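Local coordinates for periplasmic sugar-binding protein (Chloroflexus aurantiacus, PDB 4RXU), which binds beta-D-glucose between its two lobes and probably delivers sugar to an ABC-type transporter as its periplasmic solute-binding component, at residues Arg44-Gln47 / Asp48-Arg51; Val300-Leu303 / Val304-Ile308; Val348-Ala351 / Leu352-Gly356. All blocks are in the same frame, centred on the assembly; numbering follows the deposited sequence.

Contact 1 of 3, residues Arg44-Gln47 / Asp48-Arg51. With BGC (beta-D-glucopyranose), chain C.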
ATOM      1  N   ARG A  44       4.885   5.167  -5.363  1.00  7.55           N
ATOM      2  CA  ARG A  44       4.330   3.884  -5.777  1.00  7.02           C
ATOM      3  C   ARG A  44       3.829   3.948  -7.213  1.00  7.97           C
ATOM      4  O   ARG A  44       4.124   3.052  -8.004  1.00  8.02           O
ATOM      5  CB  ARG A  44       3.191   3.448  -4.846  1.00  7.89           C
ATOM      6  CG  ARG A  44       2.328   2.298  -5.364  1.00  8.43           C
ATOM      7  CD  ARG A  44       3.079   1.011  -5.676  1.00  8.06           C
ATOM      8  NE  ARG A  44       2.245   0.202  -6.552  1.00  9.67           N
ATOM      9  CZ  ARG A  44       1.229  -0.574  -6.182  1.00  8.83           C
ATOM     10  NH1 ARG A  44       0.486  -1.158  -7.123  1.00  8.76           N
ATOM     11  NH2 ARG A  44       0.942  -0.801  -4.906  1.00  9.86           N
ATOM     12  N   TRP A  45       3.092   5.019  -7.544  1.00  8.31           N
ATOM     13  CA  TRP A  45       2.398   5.051  -8.844  1.00  9.29           C
ATOM     14  C   TRP A  45       3.327   5.265 -10.026  1.00  9.11           C
ATOM     15  O   TRP A  45       2.956   4.958 -11.151  1.00  8.68           O
ATOM     16  CB  TRP A  45       1.202   6.025  -8.860  1.00  9.75           C
ATOM     17  CG  TRP A  45       0.431   5.803  -7.612  1.00  8.71           C
ATOM     18  CD1 TRP A  45       0.348   6.643  -6.566  1.00  8.15           C
ATOM     19  CD2 TRP A  45      -0.182   4.571  -7.189  1.00  7.95           C
ATOM     20  NE1 TRP A  45      -0.312   6.038  -5.515  1.00 10.21           N
ATOM     21  CE2 TRP A  45      -0.648   4.766  -5.884  1.00  7.80           C
ATOM     22  CE3 TRP A  45      -0.399   3.336  -7.798  1.00  8.15           C
ATOM     23  CZ2 TRP A  45      -1.286   3.768  -5.167  1.00 10.21           C
ATOM     24  CZ3 TRP A  45      -1.043   2.355  -7.090  1.00  8.93           C
ATOM     25  CH2 TRP A  45      -1.480   2.572  -5.795  1.00  7.88           C
ATOM     26  N   ILE A  46       4.527   5.760  -9.761  1.00  9.32           N
ATOM     27  CA  ILE A  46       5.569   5.814 -10.770  1.00 11.22           C
ATOM     28  C   ILE A  46       5.990   4.395 -11.171  1.00  9.53           C
ATOM     29  O   ILE A  46       6.243   4.136 -12.351  1.00 10.99           O
ATOM     30  CB  ILE A  46       6.767   6.650 -10.271  1.00 12.13           C
ATOM     31  CG1 ILE A  46       6.315   8.027  -9.758  1.00 11.65           C
ATOM     32  CG2 ILE A  46       7.780   6.826 -11.383  1.00 12.15           C
ATOM     33  CD1 ILE A  46       5.583   8.889 -10.756  1.00 19.65           C
ATOM     34  N   GLN A  47       6.034   3.475 -10.203  1.00  8.71           N
ATOM     35  CA  GLN A  47       6.326   2.076 -10.522  1.00  9.81           C
ATOM     36  C   GLN A  47       5.256   1.532 -11.473  1.00  9.17           C
ATOM     37  O   GLN A  47       5.558   0.976 -12.537  1.00 11.41           O
ATOM     38  CB  GLN A  47       6.404   1.204  -9.285  1.00 10.85           C
ATOM     39  CG  GLN A  47       7.513   1.531  -8.291  1.00  9.93           C
ATOM     40  CD  GLN A  47       7.807   0.328  -7.410  1.00  9.07           C
ATOM     41  OE1 GLN A  47       8.048  -0.786  -7.918  1.00 11.06           O
ATOM     42  NE2 GLN A  47       7.769   0.525  -6.098  1.00 11.54           N
ATOM     43  N   ASP A  48       3.986   1.702 -11.104  1.00  8.58           N
ATOM     44  CA  ASP A  48       2.924   1.193 -11.981  1.00  9.41           C
ATOM     45  C   ASP A  48       2.942   1.856 -13.354  1.00  8.86           C
ATOM     46  O   ASP A  48       2.764   1.173 -14.346  1.00 10.43           O
ATOM     47  CB  ASP A  48       1.544   1.340 -11.350  1.00  8.35           C
ATOM     48  CG  ASP A  48       1.467   0.670 -10.007  1.00 10.26           C
ATOM     49  OD1 ASP A  48       2.134   1.184  -9.085  1.00 14.10           O
ATOM     50  OD2 ASP A  48       0.775  -0.376  -9.886  1.00 10.14           O
ATOM     51  N   GLU A  49       3.149   3.169 -13.412  1.00 10.60           N
ATOM     52  CA  GLU A  49       3.269   3.864 -14.702  1.00 10.44           C
ATOM     53  C   GLU A  49       4.349   3.217 -15.576  1.00  9.45           C
ATOM     54  O   GLU A  49       4.108   2.879 -16.729  1.00 10.38           O
ATOM     55  CB  GLU A  49       3.587   5.358 -14.513  1.00 11.25           C
ATOM     56  CG  GLU A  49       3.640   6.137 -15.814  1.00 14.71           C
ATOM     57  CD  GLU A  49       4.128   7.546 -15.614  1.00 19.84           C
ATOM     58  OE1 GLU A  49       4.939   7.765 -14.689  1.00 20.99           O
ATOM     59  OE2 GLU A  49       3.720   8.431 -16.383  1.00 27.43           O
ATOM     60  N   THR A  50       5.519   3.023 -14.993  1.00  9.89           N
ATOM     61  CA  THR A  50       6.656   2.411 -15.684  1.00 10.39           C
ATOM     62  C   THR A  50       6.353   1.011 -16.153  1.00 10.52           C
ATOM     63  O   THR A  50       6.578   0.662 -17.312  1.00 12.03           O
ATOM     64  CB  THR A  50       7.897   2.387 -14.772  1.00 11.37           C
ATOM     65  OG1 THR A  50       8.330   3.744 -14.557  1.00 13.58           O
ATOM     66  CG2 THR A  50       9.034   1.507 -15.414  1.00 15.78           C
ATOM     67  N   ARG A  51       5.783   0.217 -15.250  1.00  7.71           N
ATOM     68  CA  ARG A  51       5.492  -1.163 -15.561  1.00 10.31           C
ATOM     69  C   ARG A  51       4.361  -1.295 -16.586  1.00  9.12           C
ATOM     70  O   ARG A  51       4.413  -2.195 -17.446  1.00  9.47           O
ATOM     71  CB  ARG A  51       5.172  -1.947 -14.295  1.00 11.29           C
ATOM     72  CG  ARG A  51       6.288  -1.946 -13.259  1.00 14.45           C
ATOM     73  CD  ARG A  51       7.520  -2.649 -13.742  1.00 12.03           C
ATOM     74  NE  ARG A  51       8.554  -2.662 -12.704  1.00 12.78           N
ATOM     75  CZ  ARG A  51       9.686  -3.344 -12.807  1.00 13.90           C
ATOM     76  NH1 ARG A  51       9.921  -4.074 -13.890  1.00 15.79           N
ATOM     77  NH2 ARG A  51      10.573  -3.282 -11.832  1.00 10.91           N
TER
HETATM   78  C2  BGC C 402      -0.449   1.103  -2.153  1.00 11.07           C
HETATM   79  C3  BGC C 402       0.951   1.107  -1.572  1.00 13.47           C
HETATM   80  C4  BGC C 402       1.484   2.532  -1.560  1.00 13.58           C
HETATM   81  C5  BGC C 402       0.501   3.485  -0.879  1.00 13.95           C
HETATM   82  C6  BGC C 402       0.901   4.940  -0.982  1.00 14.91           C
HETATM   83  C1  BGC C 402      -1.244   2.009  -1.228  1.00 14.99           C
HETATM   84  O1  BGC C 402      -2.620   1.948  -1.464  1.00 14.97           O
HETATM   85  O2  BGC C 402      -0.956  -0.236  -2.162  1.00 11.61           O
HETATM   86  O3  BGC C 402       1.765   0.259  -2.377  1.00 11.14           O
HETATM   87  O4  BGC C 402       2.691   2.559  -0.772  1.00 11.98           O
HETATM   88  O5  BGC C 402      -0.790   3.347  -1.438  1.00 12.53           O
HETATM   89  O6  BGC C 402       1.218   5.312  -2.326  1.00 11.95           O
HETATM   90  O   HOH W   1       9.108  -1.043 -10.490  1.00 11.71           O
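Arg-44 and Asp-48, one helical turn apart, form a salt bridge in the first turns of helix 44-59, where that helix starts beside the bound glucose. Arg-44 grips the carboxylate side-on: NE meets Asp-48 OD1 at 2.7 Å and NH1 meets OD2 at 2.9 Å, each oxygen using its syn lone pair. The two flat groups lie nearly coplanar, 22° apart, although OD1 is tilted somewhat from the guanidinium plane. A bend at chi2 (58°) swings the chain so that NE and NH1 face the carboxylate. The remaining nitrogen, Arg-44 NH2, donates to glucose O3 at 2.9 Å and also pairs with Asp-118, while the Tyr-117 hydroxyl hydrogen-bonds Asp-48 OD2. Asp-48 is thus a second-shell residue that helps fix the rotation of a sugar-binding guanidinium. Helix 44-59 belongs to the beta-alpha-beta unit with strands 29-37 and 61-67, part of the periplasmic binding protein fold, and brings pocket residues to the ligand with its first turn. The Trp-45 ring covers one guanidinium face, CZ3 lying 3.7 Å above the plane and over its centre; its NE1 is hydrogen-bonded to Glu-42, another pocket residue. Water 1 donates to Gln-47 OE1 and accepts from Arg-51 NE, each at 2.8 Å; Tyr-357 hydrogen-bonds Gln-47 OE1 through its hydroxyl and Arg-51 NH2 through its carbonyl. Backbone bonds such as Arg-51 N to Gln-47 O (2.8 Å) continue the helix.

Contact 2 of 3, residues Val300-Leu303 / Val304-Ile308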
ATOM      1  N   VAL A 300       4.777  -5.454  -8.899  1.00  6.21           N
ATOM      2  CA  VAL A 300       3.957  -4.619  -9.770  1.00  7.37           C
ATOM      3  C   VAL A 300       3.886  -5.156 -11.191  1.00  7.51           C
ATOM      4  O   VAL A 300       2.918  -4.907 -11.902  1.00  8.88           O
ATOM      5  CB  VAL A 300       4.438  -3.142  -9.717  1.00  9.70           C
ATOM      6  CG1 VAL A 300       3.655  -2.276 -10.697  1.00 11.99           C
ATOM      7  CG2 VAL A 300       4.288  -2.567  -8.313  1.00 11.42           C
ATOM      8  N   ARG A 301       4.890  -5.902 -11.632  1.00  8.00           N
ATOM      9  CA  ARG A 301       4.775  -6.544 -12.950  1.00  9.35           C
ATOM     10  C   ARG A 301       3.566  -7.483 -13.030  1.00  7.69           C
ATOM     11  O   ARG A 301       2.862  -7.537 -14.040  1.00  9.06           O
ATOM     12  CB  ARG A 301       6.045  -7.344 -13.298  1.00 10.32           C
ATOM     13  CG  ARG A 301       7.312  -6.520 -13.242  1.00  9.35           C
ATOM     14  CD  ARG A 301       8.538  -7.381 -13.425  1.00  9.16           C
ATOM     15  NE  ARG A 301       8.674  -8.339 -12.342  1.00  9.72           N
ATOM     16  CZ  ARG A 301       9.658  -9.215 -12.231  1.00 10.39           C
ATOM     17  NH1 ARG A 301      10.609  -9.277 -13.165  1.00 12.11           N
ATOM     18  NH2 ARG A 301       9.668 -10.047 -11.196  1.00 11.21           N
ATOM     19  N   THR A 302       3.322  -8.208 -11.938  1.00  8.02           N
ATOM     20  CA  THR A 302       2.186  -9.123 -11.900  1.00  9.38           C
ATOM     21  C   THR A 302       0.863  -8.353 -11.855  1.00  9.71           C
ATOM     22  O   THR A 302      -0.092  -8.722 -12.522  1.00  9.64           O
ATOM     23  CB  THR A 302       2.262 -10.064 -10.691  1.00  8.94           C
ATOM     24  OG1 THR A 302       3.535 -10.732 -10.717  1.00 10.29           O
ATOM     25  CG2 THR A 302       1.134 -11.104 -10.700  1.00 11.98           C
ATOM     26  N   LEU A 303       0.817  -7.288 -11.065  1.00  8.86           N
ATOM     27  CA  LEU A 303      -0.404  -6.514 -10.913  1.00  8.47           C
ATOM     28  C   LEU A 303      -0.785  -5.917 -12.272  1.00  8.72           C
ATOM     29  O   LEU A 303      -1.943  -5.999 -12.711  1.00  7.86           O
ATOM     30  CB  LEU A 303      -0.207  -5.416  -9.868  1.00  9.25           C
ATOM     31  CG  LEU A 303      -1.517  -4.901  -9.250  1.00 10.48           C
ATOM     32  CD1 LEU A 303      -2.081  -5.890  -8.246  1.00 10.87           C
ATOM     33  CD2 LEU A 303      -1.332  -3.542  -8.597  1.00 12.04           C
ATOM     34  N   VAL A 304       0.203  -5.330 -12.946  1.00  7.01           N
ATOM     35  CA  VAL A 304      -0.008  -4.733 -14.244  1.00  7.74           C
ATOM     36  C   VAL A 304      -0.512  -5.774 -15.238  1.00  8.30           C
ATOM     37  O   VAL A 304      -1.482  -5.539 -15.969  1.00  8.46           O
ATOM     38  CB  VAL A 304       1.289  -4.057 -14.732  1.00  9.95           C
ATOM     39  CG1 VAL A 304       1.324  -3.916 -16.248  1.00 10.59           C
ATOM     40  CG2 VAL A 304       1.464  -2.709 -14.034  1.00  8.36           C
ATOM     41  N   GLN A 305       0.164  -6.919 -15.302  1.00  9.17           N
ATOM     42  CA  GLN A 305      -0.240  -7.944 -16.276  1.00 10.27           C
ATOM     43  C   GLN A 305      -1.634  -8.473 -15.969  1.00  9.44           C
ATOM     44  O   GLN A 305      -2.409  -8.717 -16.875  1.00 10.28           O
ATOM     45  CB  GLN A 305       0.770  -9.087 -16.371  1.00 13.25           C
ATOM     46  CG  GLN A 305       0.799  -9.747 -17.753  1.00 20.06           C
ATOM     47  CD  GLN A 305       1.306  -8.809 -18.844  1.00 25.41           C
ATOM     48  OE1 GLN A 305       2.279  -8.063 -18.656  1.00 29.13           O
ATOM     49  NE2 GLN A 305       0.646  -8.835 -19.982  1.00 47.08           N
ATOM     50  N   ASP A 306      -1.948  -8.647 -14.679  1.00  8.38           N
ATOM     51  CA  ASP A 306      -3.286  -9.098 -14.271  1.00  9.69           C
ATOM     52  C   ASP A 306      -4.353  -8.143 -14.773  1.00 11.70           C
ATOM     53  O   ASP A 306      -5.381  -8.554 -15.288  1.00 10.46           O
ATOM     54  CB  ASP A 306      -3.379  -9.277 -12.760  1.00 10.90           C
ATOM     55  CG  ASP A 306      -2.787 -10.578 -12.290  1.00 12.68           C
ATOM     56  OD1 ASP A 306      -2.439 -11.452 -13.123  1.00 14.08           O
ATOM     57  OD2 ASP A 306      -2.697 -10.722 -11.055  1.00 12.12           O
ATOM     58  N   ALA A 307      -4.063  -6.855 -14.678  1.00  8.55           N
ATOM     59  CA  ALA A 307      -4.997  -5.824 -15.165  1.00  8.30           C
ATOM     60  C   ALA A 307      -5.122  -5.813 -16.692  1.00 11.49           C
ATOM     61  O   ALA A 307      -6.219  -5.664 -17.241  1.00  9.55           O
ATOM     62  CB  ALA A 307      -4.573  -4.448 -14.676  1.00 10.21           C
ATOM     63  N   ILE A 308      -3.993  -5.933 -17.365  1.00  9.01           N
ATOM     64  CA  ILE A 308      -4.008  -5.941 -18.827  1.00  8.74           C
ATOM     65  C   ILE A 308      -4.776  -7.186 -19.293  1.00 10.84           C
ATOM     66  O   ILE A 308      -5.633  -7.115 -20.176  1.00 10.58           O
ATOM     67  CB  ILE A 308      -2.590  -5.885 -19.421  1.00 10.67           C
ATOM     68  CG1 ILE A 308      -1.939  -4.532 -19.116  1.00 13.46           C
ATOM     69  CG2 ILE A 308      -2.642  -6.140 -20.938  1.00 12.03           C
ATOM     70  CD1 ILE A 308      -0.440  -4.494 -19.369  1.00 16.83           C
TER
HETATM   71  O   HOH W   2       3.889  -6.679 -16.401  1.00 16.18           O
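Four consecutive backbone hydrogen bonds join residues 300-303 to the turn that follows, the shortest running from Asp-306 N to Thr-302 O at 2.8 Å. The carbonyl of Arg-301 has two partners: Gln-305 N at 3.0 Å and water 2, which donates to Arg-301 O at 2.7 Å. The same water donates to Gln-305 OE1 at 3.1 Å and so ties the glutamine side chain to the Arg-301 carbonyl; the bend at chi2 (66°) helps turn OE1 back toward the water. The Arg-301 guanidinium pairs with Asp-299. Beside the Thr-302 carbonyl, the side chains of Thr-302 and Asp-306 run alongside each other, methyl CG2 resting 3.9 Å from OD2. On the buried face, Val-300 CG1 meets Val-304 CG2 at 4.0 Å, and that CG2 also sits 3.4 Å from Val-300 O. Leu-303, Val-304 and Ala-307 all pack on Tyr-117 of strand 113-117, and Leu-303 reaches Val-131 and Phe-133 of strand 129-133. This is a regular amphipathic alpha-helix, its apolar face packed on the mixed sheet of one lobe of a periplasmic binding protein and against helix 44-59.

Contact 3 of 3, residues Val348-Ala351 / Leu352-Gly356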
ATOM      1  N   VAL A 348      17.162 -10.127  -0.316  1.00 10.53           N
ATOM      2  CA  VAL A 348      17.002  -9.034  -1.274  1.00 12.28           C
ATOM      3  C   VAL A 348      17.454  -9.426  -2.696  1.00 11.22           C
ATOM      4  O   VAL A 348      16.787  -9.113  -3.702  1.00 10.31           O
ATOM      5  CB  VAL A 348      17.628  -7.721  -0.795  1.00 18.30           C
ATOM      6  CG1 VAL A 348      19.088  -7.889  -0.430  1.00 15.29           C
ATOM      7  CG2 VAL A 348      17.450  -6.660  -1.860  1.00 26.15           C
ATOM      8  N   ARG A 349      18.570 -10.135  -2.775  1.00 12.16           N
ATOM      9  CA  ARG A 349      19.060 -10.564  -4.053  1.00 12.16           C
ATOM     10  C   ARG A 349      18.096 -11.559  -4.697  1.00 11.42           C
ATOM     11  O   ARG A 349      17.701 -11.361  -5.846  1.00 10.76           O
ATOM     12  CB  ARG A 349      20.474 -11.141  -3.948  1.00 13.29           C
ATOM     13  CG  ARG A 349      21.045 -11.483  -5.317  1.00 12.34           C
ATOM     14  CD  ARG A 349      22.457 -11.997  -5.181  1.00 14.79           C
ATOM     15  NE  ARG A 349      23.374 -10.939  -4.787  1.00 14.21           N
ATOM     16  CZ  ARG A 349      23.942 -10.079  -5.629  1.00 18.46           C
ATOM     17  NH1 ARG A 349      23.670 -10.136  -6.933  1.00 21.21           N
ATOM     18  NH2 ARG A 349      24.778  -9.150  -5.165  1.00 18.69           N
ATOM     19  N   ALA A 350      17.689 -12.598  -3.974  1.00 11.36           N
ATOM     20  CA  ALA A 350      16.747 -13.569  -4.560  1.00 15.11           C
ATOM     21  C   ALA A 350      15.438 -12.920  -4.950  1.00 13.79           C
ATOM     22  O   ALA A 350      14.947 -13.147  -6.044  1.00 12.95           O
ATOM     23  CB  ALA A 350      16.483 -14.724  -3.622  1.00 15.17           C
ATOM     24  N   ALA A 351      14.892 -12.072  -4.087  1.00 10.14           N
ATOM     25  CA  ALA A 351      13.539 -11.569  -4.314  1.00 12.21           C
ATOM     26  C   ALA A 351      13.459 -10.496  -5.402  1.00  8.83           C
ATOM     27  O   ALA A 351      12.485 -10.465  -6.152  1.00 11.01           O
ATOM     28  CB  ALA A 351      12.935 -11.040  -3.030  1.00 12.33           C
ATOM     29  N   LEU A 352      14.462  -9.616  -5.461  1.00  7.85           N
ATOM     30  CA  LEU A 352      14.393  -8.436  -6.301  1.00  8.93           C
ATOM     31  C   LEU A 352      15.294  -8.492  -7.511  1.00  8.54           C
ATOM     32  O   LEU A 352      14.997  -7.824  -8.505  1.00 10.39           O
ATOM     33  CB  LEU A 352      14.710  -7.182  -5.484  1.00  9.67           C
ATOM     34  CG  LEU A 352      13.802  -6.918  -4.282  1.00 11.16           C
ATOM     35  CD1 LEU A 352      14.207  -5.599  -3.641  1.00 11.90           C
ATOM     36  CD2 LEU A 352      12.321  -6.889  -4.697  1.00 11.52           C
ATOM     37  N   ILE A 353      16.404  -9.219  -7.413  1.00 10.84           N
ATOM     38  CA  ILE A 353      17.402  -9.227  -8.480  1.00 10.16           C
ATOM     39  C   ILE A 353      17.280 -10.496  -9.324  1.00 10.24           C
ATOM     40  O   ILE A 353      17.155 -10.425 -10.550  1.00 10.75           O
ATOM     41  CB  ILE A 353      18.820  -9.092  -7.911  1.00 10.74           C
ATOM     42  CG1 ILE A 353      18.964  -7.841  -7.032  1.00 16.96           C
ATOM     43  CG2 ILE A 353      19.845  -9.110  -9.039  1.00 14.72           C
ATOM     44  CD1 ILE A 353      18.342  -6.574  -7.536  1.00 15.12           C
ATOM     45  N   ASP A 354      17.260 -11.640  -8.678  1.00 11.04           N
ATOM     46  CA  ASP A 354      17.157 -12.925  -9.405  1.00 11.74           C
ATOM     47  C   ASP A 354      15.800 -13.056 -10.099  1.00 12.48           C
ATOM     48  O   ASP A 354      15.658 -13.728 -11.135  1.00 12.99           O
ATOM     49  CB  ASP A 354      17.422 -14.095  -8.452  1.00 12.75           C
ATOM     50  CG  ASP A 354      18.843 -14.101  -7.913  1.00 14.87           C
ATOM     51  OD1 ASP A 354      19.711 -13.427  -8.510  1.00 15.82           O
ATOM     52  OD2 ASP A 354      19.081 -14.798  -6.898  1.00 21.08           O
ATOM     53  N   SER A 355      14.818 -12.371  -9.542  1.00  9.86           N
ATOM     54  CA  SER A 355      13.479 -12.276 -10.125  1.00  9.52           C
ATOM     55  C   SER A 355      13.397 -11.342 -11.341  1.00  9.66           C
ATOM     56  O   SER A 355      12.366 -11.277 -12.008  1.00 10.60           O
ATOM     57  CB  SER A 355      12.523 -11.750  -9.079  1.00 10.42           C
ATOM     58  OG  SER A 355      12.853 -10.397  -8.743  1.00 11.93           O
ATOM     59  N   GLY A 356      14.449 -10.584 -11.591  1.00 10.46           N
ATOM     60  CA  GLY A 356      14.438  -9.594 -12.658  1.00  9.78           C
ATOM     61  C   GLY A 356      13.760  -8.270 -12.380  1.00  7.87           C
ATOM     62  O   GLY A 356      13.701  -7.421 -13.261  1.00 10.80           O
TER
HETATM   63  O   HOH W   3      22.095 -11.838  -8.561  1.00 22.17           O
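With chi1 at 66°, Ser-355 OG stands between its own backbone N and carbonyl carbon, and from there the hydroxyl reaches back one turn to Ala-351. OG donates to Ala-351 O at 2.6 Å, approaching from above the carbonyl plane, 43° out of it, rather than on a lone pair. Val-348 CG2 lies anti to its backbone N, which brings it to Leu-352 CD1 at 3.8 Å; the pair faces Val-284 of helix 281-288. Between these two contacts the helix widens. Arg-349 O accepts two amides, Ile-353 N at 3.0 Å and Asp-354 N at 2.9 Å; the second is a pi-type bond and nearly straight (168° at the hydrogen), while the Ile-353 bond is more bent. Beyond the widened turn Gly-356 takes a positive phi and leaves the helical conformation, its N hydrogen-bonded to Ile-353 O at 2.9 Å. Arg-349 and Asp-354 have opposite charges but do not pair directly. Water 3 lies between them, accepting from Arg-349 NH1 at 2.8 Å in the guanidinium plane and donating to Asp-354 OD1 at 2.9 Å. The other guanidinium nitrogens are taken by the chain terminus: NE makes a salt bridge with the carboxylate of Pro-367, and NH2 donates to Leu-366 O. Ile-353 packs on Leu-366 and Tyr-358, while Val-348 and Ala-351 press on Val-343 of strand 332-343. Chemically, the pi-type turn carries the Ser-355 amide away, its Ser-355 N being 4.5 Å from Ala-351 O, so the Ser-355 hydroxyl takes the place of an i to i+4 amide. The charge of Arg-349 is probably met mainly by the C-terminal carboxylate of Pro-367, with water 3 making an indirect link to Asp-354.

In the fold
Contacts 1 and 2, their centres about 11 Å apart, bring the beginnings of helices 44-59 and 300-315 together. Arg-44 NH1 lies 3.3 Å from Leu-303 CD2, and Asp-48 OD2 is 3.5 Å from Val-300 CG1, so the second helix packs against the salt bridge behind the sugar. Contact 1 reaches the glucose directly through Arg-44. In contact 2 the side chain of Val-300 is about 7 Å from the bound glucose. Contact 3 lies about 18 Å, centre to centre, from each of the others, but touches contact 2 through Arg-301 NH1 and Ser-355 O, 2.9 Å apart, a probable hydrogen bond. Tyr-357 follows contact 3 in sequence and connects it to contact 1, whose nearest atoms are about 5 Å away without touching.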